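Local atomic coordinates of Cg9734-pa (Drosophila melanogaster, PDB entry 2BK9), a protein that binds a hexacoordinate heme and, as a member of the globin family, probably binds and carries oxygen. Residues 54-57 / 58-61; 83-86 / 87-91; 116-120 / 121-125. The protein carries 1 engineered substitution. All blocks are in the same frame, centred on the assembly; numbering follows the deposited sequence. Where two conformers were deposited one is given.

Contact 1: 54-57 / 58-61; sequences GNAR and FRAH. With HEM (protoporphyrin IX containing Fe), chain B.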
ATOM      1  N   GLY A  54      -1.363  15.570  10.988  1.00  5.91           N
ATOM      2  CA  GLY A  54      -1.602  16.956  10.667  1.00  6.91           C
ATOM      3  C   GLY A  54      -0.686  17.524   9.630  1.00  6.08           C
ATOM      4  O   GLY A  54      -0.886  18.670   9.213  1.00  7.44           O
ATOM      5  N   ASN A  55       0.297  16.785   9.194  1.00  5.65           N
ATOM      6  CA  ASN A  55       1.288  17.312   8.267  1.00  4.97           C
ATOM      7  C   ASN A  55       0.804  17.071   6.838  1.00  5.39           C
ATOM      8  O   ASN A  55       0.390  15.979   6.474  1.00  5.73           O
ATOM      9  CB  ASN A  55       2.628  16.625   8.526  1.00  5.15           C
ATOM     10  CG  ASN A  55       3.690  17.029   7.558  1.00  6.05           C
ATOM     11  OD1 ASN A  55       3.763  16.466   6.459  1.00  6.58           O
ATOM     12  ND2 ASN A  55       4.487  18.025   7.919  1.00  6.46           N
ATOM     13  N   ALA A  56       0.873  18.110   6.028  1.00  5.90           N
ATOM     14  CA  ALA A  56       0.331  18.041   4.681  1.00  6.56           C
ATOM     15  C   ALA A  56       1.038  17.028   3.774  1.00  6.59           C
ATOM     16  O   ALA A  56       0.393  16.350   2.979  1.00  6.50           O
ATOM     17  CB  ALA A  56       0.332  19.430   4.053  1.00  7.19           C
ATOM     18  N   ARG A  57       2.344  16.916   3.919  1.00  6.13           N
ATOM     19  CA  ARG A  57       3.059  15.959   3.122  1.00  6.43           C
ATOM     20  C   ARG A  57       2.801  14.535   3.584  1.00  5.85           C
ATOM     21  O   ARG A  57       2.747  13.624   2.769  1.00  5.95           O
ATOM     22  CB  ARG A  57       4.532  16.335   3.078  1.00  7.79           C
ATOM     23  CG  ARG A  57       4.759  17.549   2.200  1.00 11.43           C
ATOM     24  CD  ARG A  57       6.212  17.939   2.063  1.00 13.56           C
ATOM     25  NE  ARG A  57       6.372  18.936   0.999  1.00 18.68           N
ATOM     26  CZ  ARG A  57       5.988  20.204   1.063  1.00 21.42           C
ATOM     27  NH1 ARG A  57       5.475  20.704   2.164  1.00 24.60           N
ATOM     28  NH2 ARG A  57       6.146  21.018   0.006  1.00 22.94           N
ATOM     29  N   PHE A  58       2.668  14.318   4.889  1.00  5.44           N
ATOM     30  CA  PHE A  58       2.218  13.036   5.358  1.00  5.24           C
ATOM     31  C   PHE A  58       0.882  12.685   4.743  1.00  5.31           C
ATOM     32  O   PHE A  58       0.673  11.587   4.234  1.00  5.88           O
ATOM     33  CB  PHE A  58       2.137  13.059   6.877  1.00  5.32           C
ATOM     34  CG  PHE A  58       1.526  11.826   7.481  1.00  4.41           C
ATOM     35  CD1 PHE A  58       2.300  10.813   8.015  1.00  5.51           C
ATOM     36  CD2 PHE A  58       0.159  11.691   7.553  1.00  5.28           C
ATOM     37  CE1 PHE A  58       1.711   9.703   8.561  1.00  6.29           C
ATOM     38  CE2 PHE A  58      -0.422  10.561   8.091  1.00  5.95           C
ATOM     39  CZ  PHE A  58       0.374   9.575   8.638  1.00  5.52           C
ATOM     40  N   ARG A  59      -0.041  13.632   4.777  1.00  5.33           N
ATOM     41  CA  ARG A  59      -1.385  13.398   4.242  1.00  6.10           C
ATOM     42  C   ARG A  59      -1.355  13.071   2.755  1.00  6.24           C
ATOM     43  O   ARG A  59      -2.091  12.213   2.309  1.00  7.24           O
ATOM     44  CB  ARG A  59      -2.272  14.602   4.514  0.50  6.71           C
ATOM     45  CG  ARG A  59      -2.829  14.595   5.894  0.50  8.92           C
ATOM     46  CD  ARG A  59      -4.133  15.360   6.015  0.50  9.89           C
ATOM     47  NE  ARG A  59      -3.891  16.729   5.621  0.50 11.73           N
ATOM     48  CZ  ARG A  59      -3.365  17.657   6.416  0.50 11.36           C
ATOM     49  NH1 ARG A  59      -3.055  17.386   7.668  0.50 13.51           N
ATOM     50  NH2 ARG A  59      -3.133  18.873   5.968  0.50 12.24           N
ATOM     51  N   ALA A  60      -0.459  13.725   2.023  1.00  6.20           N
ATOM     52  CA  ALA A  60      -0.350  13.463   0.625  1.00  6.71           C
ATOM     53  C   ALA A  60       0.115  12.025   0.379  1.00  6.46           C
ATOM     54  O   ALA A  60      -0.408  11.358  -0.490  1.00  7.68           O
ATOM     55  CB  ALA A  60       0.621  14.465   0.003  1.00  7.53           C
ATOM     56  N   HIS A  61       1.117  11.559   1.121  1.00  5.90           N
ATOM     57  CA  HIS A  61       1.589  10.194   0.896  1.00  6.17           C
ATOM     58  C   HIS A  61       0.558   9.162   1.338  1.00  6.31           C
ATOM     59  O   HIS A  61       0.359   8.147   0.692  1.00  6.84           O
ATOM     60  CB  HIS A  61       2.950   9.943   1.578  1.00  6.61           C
ATOM     61  CG  HIS A  61       3.616   8.699   1.097  1.00  6.66           C
ATOM     62  ND1 HIS A  61       3.461   7.472   1.691  1.00  9.22           N
ATOM     63  CD2 HIS A  61       4.426   8.484   0.039  1.00  5.83           C
ATOM     64  CE1 HIS A  61       4.141   6.568   0.998  1.00  8.39           C
ATOM     65  NE2 HIS A  61       4.748   7.155  -0.002  1.00  6.06           N
TER
HETATM   66  CHA HEM B1154       6.649   9.268  -2.746  1.00  7.27           C
HETATM   67  CHB HEM B1154       3.271   5.926  -3.486  1.00  6.82           C
HETATM   68  CHC HEM B1154       5.472   3.149  -0.302  1.00  6.37           C
HETATM   69  CHD HEM B1154       8.553   6.629   0.767  1.00  5.75           C
HETATM   70  C1A HEM B1154       5.592   8.565  -3.262  1.00  7.00           C
HETATM   71  C2A HEM B1154       4.805   8.964  -4.429  1.00  8.47           C
HETATM   72  C3A HEM B1154       3.860   8.027  -4.667  1.00  7.51           C
HETATM   73  C4A HEM B1154       4.023   7.054  -3.625  1.00  6.82           C
HETATM   74  CMA HEM B1154       2.773   7.925  -5.754  1.00  8.52           C
HETATM   75  CAA HEM B1154       5.070  10.245  -5.229  1.00  9.39           C
HETATM   76  CBA HEM B1154       6.278  10.071  -6.148  1.00  9.16           C
HETATM   77  CGA HEM B1154       6.533  11.412  -6.785  1.00 11.81           C
HETATM   78  O1A HEM B1154       7.141  12.307  -6.126  1.00 14.89           O
HETATM   79  O2A HEM B1154       6.140  11.587  -7.950  1.00 13.82           O
HETATM   80  C1B HEM B1154       3.537   4.880  -2.634  1.00  6.44           C
HETATM   81  C2B HEM B1154       2.826   3.633  -2.648  1.00  6.29           C
HETATM   82  C3B HEM B1154       3.451   2.849  -1.748  1.00  6.01           C
HETATM   83  C4B HEM B1154       4.573   3.566  -1.221  1.00  5.12           C
HETATM   84  CMB HEM B1154       1.626   3.342  -3.504  1.00  7.17           C
HETATM   85  CAB HEM B1154       3.179   1.433  -1.415  1.00  7.68           C
HETATM   86  CBB HEM B1154       1.992   0.855  -1.417  1.00  9.81           C
HETATM   87  C1C HEM B1154       6.505   3.823   0.271  1.00  5.89           C
HETATM   88  C2C HEM B1154       7.439   3.315   1.271  1.00  5.96           C
HETATM   89  C3C HEM B1154       8.262   4.303   1.620  1.00  6.21           C
HETATM   90  C4C HEM B1154       7.900   5.444   0.821  1.00  5.69           C
HETATM   91  CMC HEM B1154       7.437   1.875   1.782  1.00  7.09           C
HETATM   92  CAC HEM B1154       9.355   4.190   2.649  1.00  6.24           C
HETATM   93  CBC HEM B1154       9.847   5.149   3.404  1.00  8.10           C
HETATM   94  C1D HEM B1154       8.310   7.668  -0.068  1.00  5.69           C
HETATM   95  C2D HEM B1154       9.085   8.833  -0.154  1.00  6.60           C
HETATM   96  C3D HEM B1154       8.522   9.634  -1.186  1.00  7.40           C
HETATM   97  C4D HEM B1154       7.420   8.861  -1.693  1.00  6.73           C
HETATM   98  CMD HEM B1154      10.262   9.194   0.733  1.00  7.20           C
HETATM   99  CAD HEM B1154       9.029  10.979  -1.633  1.00  7.90           C
HETATM  100  CBD HEM B1154       8.511  12.086  -0.768  1.00  8.24           C
HETATM  101  CGD HEM B1154       9.011  13.440  -1.160  1.00 10.39           C
HETATM  102  O1D HEM B1154       8.770  14.417  -0.411  1.00 12.81           O
HETATM  103  O2D HEM B1154       9.656  13.562  -2.235  1.00 11.50           O
HETATM  104  NA  HEM B1154       5.113   7.380  -2.812  1.00  6.20           N
HETATM  105  NB  HEM B1154       4.617   4.832  -1.745  1.00  5.44           N
HETATM  106  NC  HEM B1154       6.816   5.132   0.010  1.00  5.70           N
HETATM  107  ND  HEM B1154       7.311   7.691  -1.017  1.00  6.51           N
HETATM  108 FE   HEM B1154       5.946   6.291  -1.381  1.00  5.51          FE
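The N-cap of helix 56-75, the globin E helix, opens this contact: the side chain of Asn-55 reaches forward into the first turn and accepts from the backbone of Phe-58. OD1 lies 2.9 Å from Phe-58 N in a nearly straight bond of 162°, and the N-H arrives in the plane of the amide, on a lone pair of OD1. Swinging CG anti to the backbone N of Asn-55 (chi1 176°) is what turns the amide to face the N-H of the first turn, where there is no preceding turn of carbonyls. A short polar side chain such as asparagine suits that place. The backbone oxygen of Asn-55 then starts the regular ladder, taking Arg-59 N at 2.9 Å, and Ala-60 N bonds to Ala-56 O.

Arg-59 reaches the other way, back past the cap. Its chain bends at chi3, and Ala-56 CA lies 3.8 Å above the guanidinium plane with Asn-55 O over the same face, both offset toward the rim. In one of two conformers modelled for this exposed arginine, NH1 makes a weak bond of 3.0 Å to Gly-54 O from the edge of the group and another bond to Ser-53 O. The Phe-58 ring goes inward instead, among Leu-28, Thr-29 and Phe-32 of helix 20-34, while its CB rests 3.4 Å from Asn-55 O.

One turn on, His-61 brings the helix to the heme. Its backbone N bonds to Arg-57 O, Phe-42 meets its ring edge-to-face, and His-96 binds the iron as the other axial histidine of this hexacoordinate heme. The imidazole atom that reaches the metal is NE2, 2.0 Å from the iron.

Contact 2: 83-86 / 87-91; sequences EKLD and EIWTK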
ATOM      1  N   GLU A  83      -1.867  -6.302 -17.207  1.00  6.13           N
ATOM      2  CA  GLU A  83      -1.109  -5.233 -17.850  1.00  6.67           C
ATOM      3  C   GLU A  83      -1.209  -3.924 -17.066  1.00  5.90           C
ATOM      4  O   GLU A  83      -0.223  -3.227 -16.860  1.00  6.51           O
ATOM      5  CB  GLU A  83      -1.626  -5.022 -19.274  1.00  7.40           C
ATOM      6  CG  GLU A  83      -1.423  -6.204 -20.197  1.00  9.91           C
ATOM      7  CD  GLU A  83      -2.529  -7.271 -20.223  1.00  9.43           C
ATOM      8  OE1 GLU A  83      -3.327  -7.427 -19.280  1.00  9.64           O
ATOM      9  OE2 GLU A  83      -2.599  -7.978 -21.265  1.00 11.35           O
ATOM     10  N   LYS A  84      -2.428  -3.583 -16.670  1.00  5.78           N
ATOM     11  CA  LYS A  84      -2.622  -2.332 -15.970  1.00  6.04           C
ATOM     12  C   LYS A  84      -1.986  -2.360 -14.588  1.00  5.97           C
ATOM     13  O   LYS A  84      -1.394  -1.350 -14.158  1.00  6.42           O
ATOM     14  CB  LYS A  84      -4.101  -2.014 -15.879  1.00  6.24           C
ATOM     15  CG  LYS A  84      -4.726  -1.588 -17.196  1.00  6.61           C
ATOM     16  CD  LYS A  84      -6.245  -1.475 -17.126  1.00  8.45           C
ATOM     17  CE  LYS A  84      -6.846  -0.961 -18.434  1.00  9.32           C
ATOM     18  NZ  LYS A  84      -6.454   0.374 -18.819  1.00  9.53           N
ATOM     19  N   LEU A  85      -2.044  -3.494 -13.896  1.00  5.35           N
ATOM     20  CA  LEU A  85      -1.345  -3.619 -12.610  1.00  5.65           C
ATOM     21  C   LEU A  85       0.159  -3.493 -12.781  1.00  5.44           C
ATOM     22  O   LEU A  85       0.852  -2.853 -12.003  1.00  5.97           O
ATOM     23  CB  LEU A  85      -1.698  -4.917 -11.907  1.00  6.48           C
ATOM     24  CG  LEU A  85      -3.132  -5.048 -11.427  1.00  6.08           C
ATOM     25  CD1 LEU A  85      -3.405  -6.448 -10.962  1.00  8.58           C
ATOM     26  CD2 LEU A  85      -3.426  -4.046 -10.319  1.00  8.20           C
ATOM     27  N   ASP A  86       0.690  -4.145 -13.815  1.00  6.15           N
ATOM     28  CA  ASP A  86       2.116  -4.076 -14.063  1.00  6.43           C
ATOM     29  C   ASP A  86       2.515  -2.619 -14.297  1.00  6.17           C
ATOM     30  O   ASP A  86       3.559  -2.158 -13.796  1.00  6.57           O
ATOM     31  CB  ASP A  86       2.531  -4.939 -15.231  1.00  7.47           C
ATOM     32  CG  ASP A  86       4.023  -5.026 -15.320  1.00  9.26           C
ATOM     33  OD1 ASP A  86       4.647  -5.776 -14.593  1.00 12.03           O
ATOM     34  OD2 ASP A  86       4.648  -4.316 -16.105  1.00 17.94           O
ATOM     35  N   GLU A  87       1.718  -1.883 -15.066  1.00  6.08           N
ATOM     36  CA  GLU A  87       2.009  -0.488 -15.313  1.00  6.14           C
ATOM     37  C   GLU A  87       1.997   0.310 -14.022  1.00  6.02           C
ATOM     38  O   GLU A  87       2.913   1.077 -13.761  1.00  6.73           O
ATOM     39  CB  GLU A  87       1.005   0.061 -16.322  1.00  6.89           C
ATOM     40  CG  GLU A  87       1.239   1.501 -16.589  1.00  8.14           C
ATOM     41  CD  GLU A  87       0.206   2.155 -17.492  1.00 10.30           C
ATOM     42  OE1 GLU A  87      -0.861   1.553 -17.842  1.00 13.20           O
ATOM     43  OE2 GLU A  87       0.429   3.330 -17.850  1.00 10.49           O
ATOM     44  N   ILE A  88       0.919   0.213 -13.267  1.00  5.66           N
ATOM     45  CA  ILE A  88       0.760   0.993 -12.044  1.00  5.44           C
ATOM     46  C   ILE A  88       1.971   0.774 -11.140  1.00  5.70           C
ATOM     47  O   ILE A  88       2.574   1.714 -10.623  1.00  5.90           O
ATOM     48  CB  ILE A  88      -0.550   0.625 -11.351  1.00  5.90           C
ATOM     49  CG1 ILE A  88      -1.765   1.142 -12.164  1.00  6.99           C
ATOM     50  CG2 ILE A  88      -0.576   1.121  -9.935  1.00  6.80           C
ATOM     51  CD1 ILE A  88      -3.071   0.503 -11.773  1.00  7.98           C
ATOM     52  N   TRP A  89       2.246  -0.489 -10.866  1.00  5.60           N
ATOM     53  CA  TRP A  89       3.184  -0.822  -9.781  1.00  5.24           C
ATOM     54  C   TRP A  89       4.640  -0.741 -10.215  1.00  5.33           C
ATOM     55  O   TRP A  89       5.500  -0.508  -9.386  1.00  5.62           O
ATOM     56  CB  TRP A  89       2.790  -2.137  -9.142  1.00  5.73           C
ATOM     57  CG  TRP A  89       1.531  -1.963  -8.361  1.00  5.32           C
ATOM     58  CD1 TRP A  89       0.240  -2.216  -8.780  1.00  5.94           C
ATOM     59  CD2 TRP A  89       1.419  -1.407  -7.068  1.00  5.12           C
ATOM     60  NE1 TRP A  89      -0.643  -1.844  -7.803  1.00  6.00           N
ATOM     61  CE2 TRP A  89       0.063  -1.357  -6.740  1.00  5.82           C
ATOM     62  CE3 TRP A  89       2.344  -0.966  -6.138  1.00  6.90           C
ATOM     63  CZ2 TRP A  89      -0.383  -0.905  -5.506  1.00  6.76           C
ATOM     64  CZ3 TRP A  89       1.895  -0.508  -4.920  1.00  7.41           C
ATOM     65  CH2 TRP A  89       0.547  -0.497  -4.613  1.00  7.36           C
ATOM     66  N   THR A  90       4.913  -0.909 -11.506  1.00  4.83           N
ATOM     67  CA  THR A  90       6.248  -0.629 -11.987  1.00  5.36           C
ATOM     68  C   THR A  90       6.575   0.833 -11.807  1.00  5.64           C
ATOM     69  O   THR A  90       7.665   1.215 -11.366  1.00  5.57           O
ATOM     70  CB  THR A  90       6.418  -1.076 -13.425  1.00  5.65           C
ATOM     71  OG1 THR A  90       6.278  -2.503 -13.503  1.00  6.76           O
ATOM     72  CG2 THR A  90       7.809  -0.727 -13.926  1.00  6.52           C
ATOM     73  N   LYS A  91       5.596   1.686 -12.082  1.00  5.85           N
ATOM     74  CA  LYS A  91       5.803   3.118 -11.924  1.00  5.80           C
ATOM     75  C   LYS A  91       6.004   3.480 -10.446  1.00  5.70           C
ATOM     76  O   LYS A  91       6.912   4.236 -10.111  1.00  6.00           O
ATOM     77  CB  LYS A  91       4.663   3.922 -12.550  1.00  7.12           C
ATOM     78  CG  LYS A  91       4.846   5.408 -12.335  1.00  7.36           C
ATOM     79  CD  LYS A  91       3.854   6.235 -13.132  1.00  9.72           C
ATOM     80  CE  LYS A  91       4.131   7.694 -12.948  1.00 11.19           C
ATOM     81  NZ  LYS A  91       5.320   8.159 -13.729  1.00 17.56           N
TER
HETATM   82  O   HOH W   1      -2.451   1.152 -15.630  1.00 12.57           O
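Asp-86 and Thr-90, one turn apart on helix 81-96, meet obliquely, and the threonine turns its hydroxyl back to the helix backbone instead of to the carboxylate. With OG1 anti to its own carbonyl carbon (chi1 -64°), Thr-90 donates from OG1 to Asp-86 O at 2.8 Å, while its backbone N gives the same oxygen the usual helical bond at 2.9 Å. The two donors come from opposite faces of the carbonyl plane. Threonine suits this place because its short hydroxyl can reach the carbonyl one turn back. Thr-90 OG1 stays 3.6 Å from Asp-86 OD2, and the carboxylate instead forms a salt bridge through OD1 to Lys-144, beyond helix 125-143. Were Asp-86 an alanine, Lys-144 would probably lose the carboxylate that balances its charge, while the backbone bonds to Thr-90 could remain.

The buried indole of Trp-89 is part of the heme pocket and touches the heme. Leu-85 O sits at the ring edge, near its plane, 3.3 Å from CD1, and Ile-88 CG2 lies over one face toward the rim. Leu-85 CD2 approaches Trp-89 CD1 more loosely, at 4.4 Å. Phe-69 packs edge-to-face on the ring.

On the exposed side the extended chain of Glu-87 takes a water between OE1 and Lys-84 O, the water donating to both. Lys-84 O also accepts from Ile-88 N at 2.9 Å, so a helical carbonyl at the surface serves two donors. Water and a lysine thus serve the polar groups of Glu-87 and Asp-86, whereas the buried indole N-H depends on Ser-72 OG of neighbouring helix 56-75.

Contact 3: 116-120 / 121-125; sequences VLTAA and SSLDE. Engineered in segment 121-125: Ser-121 (natural residue Cys).
Leu-123 folds back against the last turn of helix 103-120, with CD1 resting 3.7 Å from Thr-118 CA and its CG 3.8 Å from Leu-117 O. Placing CG anti to its own carbonyl carbon (chi1 -58°) keeps the branched end beside this turn. Thr-118 OG1 lies 3.9 Å from Leu-123 CD1, a van der Waals contact; the hydroxyl itself is hydrogen-bonded to Leu-114 O further back in the helix. A leucine suits the place because its CG and CD1 can lie on the backbone of Leu-117 and Thr-118 while the side chain also meets Trp-131.

The backbone holds the side chain in position. Leu-123 N donates to Thr-118 O over 2.9 Å, in the carbonyl plane and on a lone pair, and Ser-122 N makes a weak bond of 3.2 Å to Ala-119 O. Together these form a Schellman motif that ends the helix, with Ser-122 as the C-prime residue at positive phi (51°). The last ordinary helical bond runs from Ser-121 N to Leu-117 O.

Water completes the end. Ser-122 OG shares one water with Ala-119 O and a second with Ala-120 O; each water donates to its carbonyl, giving Ala-120 O a donor and adding one to the weak bond at Ala-119 O.

Further out, Ser-121, an engineered replacement of the natural cysteine, hydrogen-bonds through OG to Thr-12 O of helix 3-17 and touches Ile-15 and Pro-16. Leu-123 packs on Thr-12 and on Trp-131 of helix 125-143, which Leu-117 also touches. Asp-124 then N-caps that next helix, its OD1 accepting from Gln-127 N.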
ATOM      1  N   VAL A 116      -4.279  -3.055   8.679  1.00  5.20           N
ATOM      2  CA  VAL A 116      -5.260  -1.995   8.688  1.00  5.84           C
ATOM      3  C   VAL A 116      -6.534  -2.440   7.974  1.00  4.83           C
ATOM      4  O   VAL A 116      -7.631  -2.204   8.456  1.00  6.08           O
ATOM      5  CB  VAL A 116      -4.687  -0.723   8.095  1.00  5.98           C
ATOM      6  CG1 VAL A 116      -5.798   0.307   7.782  1.00  7.83           C
ATOM      7  CG2 VAL A 116      -3.646  -0.123   9.026  1.00  6.65           C
ATOM      8  N   LEU A 117      -6.415  -3.061   6.808  1.00  5.07           N
ATOM      9  CA  LEU A 117      -7.565  -3.479   6.029  1.00  6.09           C
ATOM     10  C   LEU A 117      -8.349  -4.579   6.738  1.00  5.62           C
ATOM     11  O   LEU A 117      -9.586  -4.589   6.708  1.00  6.14           O
ATOM     12  CB  LEU A 117      -7.161  -3.901   4.652  1.00  8.17           C
ATOM     13  CG  LEU A 117      -6.529  -2.758   3.835  1.00  9.18           C
ATOM     14  CD1 LEU A 117      -6.166  -3.291   2.454  1.00 13.37           C
ATOM     15  CD2 LEU A 117      -7.383  -1.493   3.712  1.00 12.05           C
ATOM     16  N   THR A 118      -7.626  -5.504   7.373  1.00  5.61           N
ATOM     17  CA  THR A 118      -8.259  -6.574   8.087  1.00  6.04           C
ATOM     18  C   THR A 118      -9.164  -6.012   9.175  1.00  6.11           C
ATOM     19  O   THR A 118     -10.299  -6.451   9.336  1.00  6.78           O
ATOM     20  CB  THR A 118      -7.188  -7.538   8.630  1.00  6.67           C
ATOM     21  OG1 THR A 118      -6.579  -8.193   7.509  1.00  8.02           O
ATOM     22  CG2 THR A 118      -7.807  -8.625   9.483  1.00  7.40           C
ATOM     23  N   ALA A 119      -8.669  -5.035   9.914  1.00  5.77           N
ATOM     24  CA  ALA A 119      -9.468  -4.411  10.950  1.00  6.03           C
ATOM     25  C   ALA A 119     -10.583  -3.583  10.353  1.00  5.92           C
ATOM     26  O   ALA A 119     -11.726  -3.674  10.782  1.00  6.68           O
ATOM     27  CB  ALA A 119      -8.589  -3.599  11.865  1.00  6.97           C
ATOM     28  N   ALA A 120     -10.278  -2.747   9.375  1.00  6.45           N
ATOM     29  CA  ALA A 120     -11.255  -1.794   8.869  1.00  6.36           C
ATOM     30  C   ALA A 120     -12.473  -2.509   8.284  1.00  6.08           C
ATOM     31  O   ALA A 120     -13.616  -2.061   8.500  1.00  7.35           O
ATOM     32  CB  ALA A 120     -10.661  -0.885   7.859  1.00  6.86           C
ATOM     33  N   SER A 121     -12.272  -3.609   7.568  1.00  5.85           N
ATOM     34  CA  SER A 121     -13.373  -4.323   6.932  1.00  6.80           C
ATOM     35  C   SER A 121     -13.739  -5.597   7.655  1.00  6.97           C
ATOM     36  O   SER A 121     -14.534  -6.389   7.140  1.00  7.76           O
ATOM     37  CB  SER A 121     -13.049  -4.582   5.486  1.00  7.73           C
ATOM     38  OG  SER A 121     -12.941  -3.361   4.819  1.00  9.91           O
ATOM     39  N   SER A 122     -13.179  -5.818   8.835  1.00  6.00           N
ATOM     40  CA  SER A 122     -13.473  -7.011   9.626  1.00  7.04           C
ATOM     41  C   SER A 122     -13.323  -8.264   8.801  1.00  7.38           C
ATOM     42  O   SER A 122     -14.222  -9.098   8.734  1.00  8.81           O
ATOM     43  CB  SER A 122     -14.837  -6.931  10.272  1.00  8.04           C
ATOM     44  OG  SER A 122     -14.948  -5.771  11.114  1.00 10.20           O
ATOM     45  N   LEU A 123     -12.155  -8.418   8.180  1.00  6.34           N
ATOM     46  CA  LEU A 123     -11.902  -9.541   7.293  1.00  6.61           C
ATOM     47  C   LEU A 123     -11.664 -10.795   8.101  1.00  7.02           C
ATOM     48  O   LEU A 123     -10.860 -10.787   9.010  1.00  7.78           O
ATOM     49  CB  LEU A 123     -10.697  -9.285   6.426  1.00  5.92           C
ATOM     50  CG  LEU A 123     -10.720  -8.043   5.540  1.00  6.27           C
ATOM     51  CD1 LEU A 123      -9.413  -7.929   4.797  1.00  7.80           C
ATOM     52  CD2 LEU A 123     -11.874  -8.024   4.584  1.00  8.74           C
ATOM     53  N   ASP A 124     -12.334 -11.879   7.730  1.00  6.13           N
ATOM     54  CA  ASP A 124     -12.017 -13.181   8.294  1.00  6.81           C
ATOM     55  C   ASP A 124     -10.729 -13.709   7.651  1.00  5.97           C
ATOM     56  O   ASP A 124     -10.168 -13.060   6.786  1.00  6.40           O
ATOM     57  CB  ASP A 124     -13.197 -14.149   8.219  1.00  8.15           C
ATOM     58  CG  ASP A 124     -13.530 -14.607   6.834  1.00  8.67           C
ATOM     59  OD1 ASP A 124     -12.668 -14.599   5.947  1.00  9.00           O
ATOM     60  OD2 ASP A 124     -14.703 -15.025   6.611  1.00 11.22           O
ATOM     61  N   GLU A 125     -10.261 -14.866   8.110  1.00  6.58           N
ATOM     62  CA  GLU A 125      -8.979 -15.326   7.615  1.00  6.57           C
ATOM     63  C   GLU A 125      -8.983 -15.553   6.127  1.00  6.27           C
ATOM     64  O   GLU A 125      -8.005 -15.256   5.462  1.00  6.63           O
ATOM     65  CB  GLU A 125      -8.551 -16.596   8.313  1.00  8.00           C
ATOM     66  CG  GLU A 125      -8.042 -16.424   9.692  1.00 10.55           C
ATOM     67  CD  GLU A 125      -7.605 -17.764  10.293  1.00 11.10           C
ATOM     68  OE1 GLU A 125      -8.216 -18.837  10.045  1.00 11.12           O
ATOM     69  OE2 GLU A 125      -6.672 -17.697  11.105  1.00 19.11           O
TER
HETATM   70  O   HOH W   2     -12.745  -4.912  12.934  1.00 22.83           O
HETATM   71  O   HOH W   3     -15.639  -3.638   9.591  1.00 11.11           O

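Overall arrangement
All three contacts are local and partly buried, each joining surface residues to inward-facing ones, and their centres lie 24 to 25 Å apart without touching. Contacts 1 and 3 are helix ends of contrary kinds: a side chain caps Phe-58 N at the start of helix 56-75, whereas backbone bonds and water serve the last carbonyls of helix 103-120. Contact 2 is mid-helix, on the opposite side of the chain's centre from contact 3. Both of these pack against helix 125-143, and contact 2 also packs on helix 56-75, which carries contact 1. Contacts 1 and 2 reach the heme, by metal ligation and by side-chain contact respectively; contact 3 stays away from it.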